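Local coordinates for putative NADPH-dependent oxidoreductase (Desulfitobacterium hafniense DCB-2, PDB 3DB2), which probably catalyses an NADPH-dependent oxidation or reduction, pairing a dinucleotide-binding Rossmann domain with a C-terminal domain of the GFO/IDH/MocA type, at residues C[187-192]-C[241-246]; C[145-150]-C[192-197]. One frame throughout, in Å; residues are numbered along the deposited sequence.

In the fold
After the N-terminal Rossmann domain the chain enters the C-terminal domain, where both contacts lie. Strand 147-155 comes first, then helix 183-194, and contact 2 closes a loop of 41 residues by bringing 192-197, the end of that helix and the turn after it, back against 145-150. Contact 1 then starts from the same helix at 187-192 and closes 48 residues, largely strand, when 241-246 arrives. The two loops cross along the chain, and their ranges share Phe192, though it makes neither contact. Strands 147-155 and 240-247 are antiparallel neighbours in the large mixed sheet, joined by backbone bonds such as Tyr246 to Ser148, so one helix is seated on two adjacent strands.

Contact 1: residues C[187-192]-C[241-246]; sequences IDNLQF and FSINVY
Helix 183-194 packs on the large mixed sheet of the C-terminal domain, and at 187-192 it faces strand 240-247 through Asn189, which meets Phe241 and Ile243. The contact is small, 103 Å² summed over both sides, yet all three residues are buried. The amide nitrogen does the touching: Asn189 ND2 lies 3.7 Å from Phe241 CZ, at the edge of the ring and near its plane. The two side chains arrive from opposite directions, with amide and ring planes 69° apart. Phe241 reaches this place because its CG is anti to the backbone N (chi1 -172°), which swings the ring from the strand to the helix. The same nitrogen also meets Ile243 CD1, at 4.0 Å, in a direction roughly at right angles to that of Phe241 CZ, and the isoleucine side chain crosses that of Asn189 at about a right angle.

In the GFO/IDH/MocA C-terminal domain such an open sheet carries helices on one face, and here the nearest backbones, at Asn189 and Ile243, stand 9.1 Å apart between their CA atoms. The nitrogen that these apolar groups border, Asn189 ND2, is hydrogen-bonded to Gln186 OE1, about one turn earlier in the helix, and to Ser126 OG. Those two bonds probably fix the rotation of the amide. Phe241 also packs edge-to-face with Phe154 of strand 147-155, while Ile243 touches Met135 of helix 130-140 and Ile150.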
# COMPACT_ATOMS: atom_id res chain seq x y z
N ILE C 187 8.41 -10.19 -2.61
CA ILE C 187 8.39 -11.14 -1.51
C ILE C 187 9.78 -11.46 -0.99
O ILE C 187 10.04 -11.51 0.24
CB ILE C 187 7.67 -12.44 -1.94
CG1 ILE C 187 6.20 -12.09 -2.25
CG2 ILE C 187 7.82 -13.54 -0.92
CD1 ILE C 187 5.45 -13.24 -2.86
N ASP C 188 10.74 -11.65 -1.88
CA ASP C 188 12.13 -11.85 -1.45
C ASP C 188 12.65 -10.56 -0.80
O ASP C 188 13.27 -10.70 0.27
CB ASP C 188 13.02 -12.27 -2.60
CG ASP C 188 14.40 -12.63 -2.04
OD1 ASP C 188 14.51 -13.68 -1.35
OD2 ASP C 188 15.32 -11.83 -2.28
N ASN C 189 12.40 -9.40 -1.40
CA ASN C 189 12.85 -8.17 -0.74
C ASN C 189 12.29 -8.06 0.66
O ASN C 189 13.00 -7.65 1.58
CB ASN C 189 12.48 -6.93 -1.56
CG ASN C 189 13.34 -6.84 -2.81
OD1 ASN C 189 14.42 -7.43 -2.88
ND2 ASN C 189 12.83 -6.08 -3.77
N LEU C 190 11.03 -8.41 0.85
CA LEU C 190 10.35 -8.26 2.15
C LEU C 190 10.93 -9.16 3.22
O LEU C 190 11.12 -8.79 4.37
CB LEU C 190 8.85 -8.55 1.98
CG LEU C 190 8.07 -7.42 1.29
CD1 LEU C 190 6.69 -7.89 0.85
CD2 LEU C 190 7.97 -6.23 2.22
N GLN C 191 11.24 -10.41 2.87
CA GLN C 191 11.81 -11.32 3.87
C GLN C 191 13.30 -11.07 4.04
O GLN C 191 13.85 -11.33 5.10
CB GLN C 191 11.45 -12.75 3.47
CG GLN C 191 9.94 -13.00 3.57
CD GLN C 191 9.54 -14.46 3.37
OE1 GLN C 191 9.01 -15.13 4.24
NE2 GLN C 191 9.73 -15.00 2.16
N PHE C 192 13.98 -10.54 3.03
CA PHE C 192 15.35 -10.06 3.19
C PHE C 192 15.43 -8.94 4.22
O PHE C 192 16.26 -8.87 5.13
CB PHE C 192 15.88 -9.57 1.85
CG PHE C 192 17.13 -8.73 1.92
CD1 PHE C 192 18.31 -9.31 2.39
CD2 PHE C 192 17.16 -7.41 1.51
CE1 PHE C 192 19.46 -8.57 2.46
CE2 PHE C 192 18.31 -6.65 1.60
CZ PHE C 192 19.46 -7.25 2.08
N PHE C 241 7.58 0.16 -9.50
CA PHE C 241 8.33 -0.68 -8.57
C PHE C 241 8.67 0.25 -7.39
O PHE C 241 9.54 1.10 -7.54
CB PHE C 241 9.58 -1.31 -9.12
CG PHE C 241 10.32 -2.33 -8.29
CD1 PHE C 241 10.98 -2.03 -7.10
CD2 PHE C 241 10.39 -3.65 -8.72
CE1 PHE C 241 11.65 -2.95 -6.33
CE2 PHE C 241 11.05 -4.59 -7.95
CZ PHE C 241 11.67 -4.26 -6.76
N SER C 242 8.01 -0.02 -6.26
CA SER C 242 8.25 0.84 -5.09
C SER C 242 8.27 0.04 -3.79
O SER C 242 7.72 -1.04 -3.70
CB SER C 242 7.18 1.92 -5.04
OG SER C 242 5.88 1.38 -5.00
N ILE C 243 8.96 0.60 -2.78
CA ILE C 243 9.01 0.08 -1.44
C ILE C 243 8.99 1.29 -0.48
O ILE C 243 9.80 2.21 -0.63
CB ILE C 243 10.27 -0.76 -1.17
CG1 ILE C 243 10.52 -1.84 -2.23
CG2 ILE C 243 10.27 -1.39 0.22
CD1 ILE C 243 11.66 -2.78 -1.93
N ASN C 244 8.05 1.27 0.44
CA ASN C 244 7.92 2.31 1.45
C ASN C 244 8.10 1.56 2.78
O ASN C 244 7.43 0.57 3.05
CB ASN C 244 6.58 3.02 1.47
CG ASN C 244 6.23 3.67 0.14
OD1 ASN C 244 7.09 4.22 -0.50
ND2 ASN C 244 4.98 3.60 -0.27
N VAL C 245 9.00 2.05 3.59
CA VAL C 245 9.29 1.53 4.90
C VAL C 245 8.98 2.63 5.95
O VAL C 245 9.50 3.73 5.80
CB VAL C 245 10.77 1.14 5.02
CG1 VAL C 245 11.06 0.49 6.35
CG2 VAL C 245 11.15 0.22 3.87
N TYR C 246 8.18 2.27 6.92
CA TYR C 246 7.75 3.18 7.97
C TYR C 246 8.49 2.80 9.26
O TYR C 246 8.32 1.66 9.71
CB TYR C 246 6.24 3.07 8.15
CG TYR C 246 5.54 3.46 6.85
CD1 TYR C 246 5.40 4.80 6.51
CD2 TYR C 246 5.04 2.51 5.97
CE1 TYR C 246 4.78 5.16 5.33
CE2 TYR C 246 4.42 2.91 4.79
CZ TYR C 246 4.27 4.22 4.46
OH TYR C 246 3.65 4.65 3.27

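Contact 2: residues C[145-150]-C[192-197]; sequences GEVSSI and FLLGPV
Van der Waals packing of aliphatic side chains joins Ile150 and Val147 of segment 145-150 to Leu194 and Leu193 at the end of the helix, burying 159 Å² over both sides. Ile150 and Leu194 carry most of it. They reach toward each other tip to tip, and Ile150 CD1 comes within 3.6 Å of Leu194 CD1 and equally near to Leu194 CG, so the methyl rests on the fork of the leucine, with Leu194 CD2 a little farther at 4.0 Å. Ile150 extends that far because CG1 is anti to the carbonyl carbon (chi1 -68°) and CD1 continues the chain outward (chi2 172°). A looser touch comes from Leu193, whose CD1 lies 4.2 Å from Ile150 CD1. Val147 adds a distant one, its CG1 standing 4.4 Å from Leu194 CD2.

The fold element here is the C-terminal end of helix 183-194 on the mixed sheet of the C-terminal domain. Leu193 and Leu194 are its last residues, Gly195 leaves the helix with a positive phi of 89°, and the chain turns through Pro196 into strand 197-205. Across from it, Ser148 and Ser149 form a classic beta bulge, both bonding through the backbone to Tyr246 of antiparallel strand 240-247; the extra residue puts Val147 and Ile150, three apart, on the helix side. Around the hydrophobic patch, Phe223 of strand 216-223 meets Leu194, and Val245 touches Ile150.

Polar bonds lie around the aliphatic patch: Leu193 O accepts one from Lys136 NZ, and Val197 N gives one to Gln191 OE1. On the sheet's other face, where the bulge directs both serine CB atoms, Ser148 OG bonds Asn234 ND2 of the second subunit, and Val147 O takes a hydrogen bond from Tyr208 OH of that subunit.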
# COMPACT_ATOMS: atom_id res chain seq x y z
N GLY C 145 14.92 4.00 13.22
CA GLY C 145 14.22 3.55 14.40
C GLY C 145 13.71 2.14 14.09
O GLY C 145 14.39 1.49 13.27
N GLU C 146 12.60 1.77 14.69
CA GLU C 146 12.00 0.46 14.50
C GLU C 146 10.93 0.48 13.40
O GLU C 146 10.11 1.36 13.34
CB GLU C 146 11.31 -0.09 15.73
CG GLU C 146 12.28 -0.34 16.89
CD GLU C 146 13.12 -1.59 16.69
OE1 GLU C 146 12.70 -2.48 15.92
OE2 GLU C 146 14.20 -1.71 17.30
N VAL C 147 10.97 -0.54 12.57
CA VAL C 147 9.99 -0.68 11.50
C VAL C 147 8.67 -1.25 11.99
O VAL C 147 8.61 -2.25 12.71
CB VAL C 147 10.45 -1.64 10.39
CG1 VAL C 147 9.29 -1.79 9.38
CG2 VAL C 147 11.72 -1.13 9.75
N SER C 148 7.58 -0.64 11.55
CA SER C 148 6.22 -1.09 11.85
C SER C 148 5.66 -1.86 10.65
O SER C 148 5.27 -3.01 10.77
CB SER C 148 5.25 0.05 12.16
OG SER C 148 5.44 1.22 11.37
N SER C 149 5.68 -1.17 9.51
CA SER C 149 5.11 -1.75 8.29
C SER C 149 5.92 -1.35 7.05
O SER C 149 6.69 -0.40 7.04
CB SER C 149 3.66 -1.32 8.13
OG SER C 149 3.50 0.05 7.91
N ILE C 150 5.68 -2.11 5.97
CA ILE C 150 6.27 -1.85 4.67
C ILE C 150 5.18 -1.99 3.61
O ILE C 150 4.30 -2.81 3.75
CB ILE C 150 7.45 -2.79 4.35
CG1 ILE C 150 8.66 -2.55 5.24
CG2 ILE C 150 7.82 -2.72 2.87
CD1 ILE C 150 9.72 -3.61 5.04
N PHE C 192 13.98 -10.54 3.03
CA PHE C 192 15.35 -10.06 3.19
C PHE C 192 15.43 -8.94 4.22
O PHE C 192 16.26 -8.87 5.13
CB PHE C 192 15.88 -9.57 1.85
CG PHE C 192 17.13 -8.73 1.92
CD1 PHE C 192 18.31 -9.31 2.39
CD2 PHE C 192 17.16 -7.41 1.51
CE1 PHE C 192 19.46 -8.57 2.46
CE2 PHE C 192 18.31 -6.65 1.60
CZ PHE C 192 19.46 -7.25 2.08
N LEU C 193 14.50 -7.98 4.08
CA LEU C 193 14.49 -6.81 4.95
C LEU C 193 14.00 -7.13 6.36
O LEU C 193 14.63 -6.64 7.31
CB LEU C 193 13.62 -5.73 4.31
CG LEU C 193 14.09 -5.09 3.01
CD1 LEU C 193 13.10 -4.00 2.58
CD2 LEU C 193 15.50 -4.53 3.16
N LEU C 194 12.94 -7.92 6.48
CA LEU C 194 12.29 -8.16 7.76
C LEU C 194 12.24 -9.59 8.30
O LEU C 194 11.70 -9.78 9.41
CB LEU C 194 10.82 -7.71 7.66
CG LEU C 194 10.56 -6.24 7.36
CD1 LEU C 194 9.14 -5.89 7.74
CD2 LEU C 194 11.55 -5.35 8.10
N GLY C 195 12.76 -10.59 7.62
CA GLY C 195 12.66 -11.95 8.11
C GLY C 195 11.39 -12.65 7.63
O GLY C 195 10.62 -12.09 6.84
N PRO C 196 11.17 -13.87 8.09
CA PRO C 196 10.14 -14.74 7.53
C PRO C 196 8.70 -14.33 7.81
O PRO C 196 8.23 -13.95 8.89
CB PRO C 196 10.40 -16.11 8.21
CG PRO C 196 11.11 -15.75 9.46
CD PRO C 196 11.95 -14.56 9.13
N VAL C 197 7.89 -14.44 6.76
CA VAL C 197 6.45 -14.21 6.84
C VAL C 197 5.77 -15.32 7.62
O VAL C 197 6.13 -16.49 7.45
CB VAL C 197 5.88 -14.10 5.42
CG1 VAL C 197 4.36 -14.05 5.50
CG2 VAL C 197 6.46 -12.89 4.70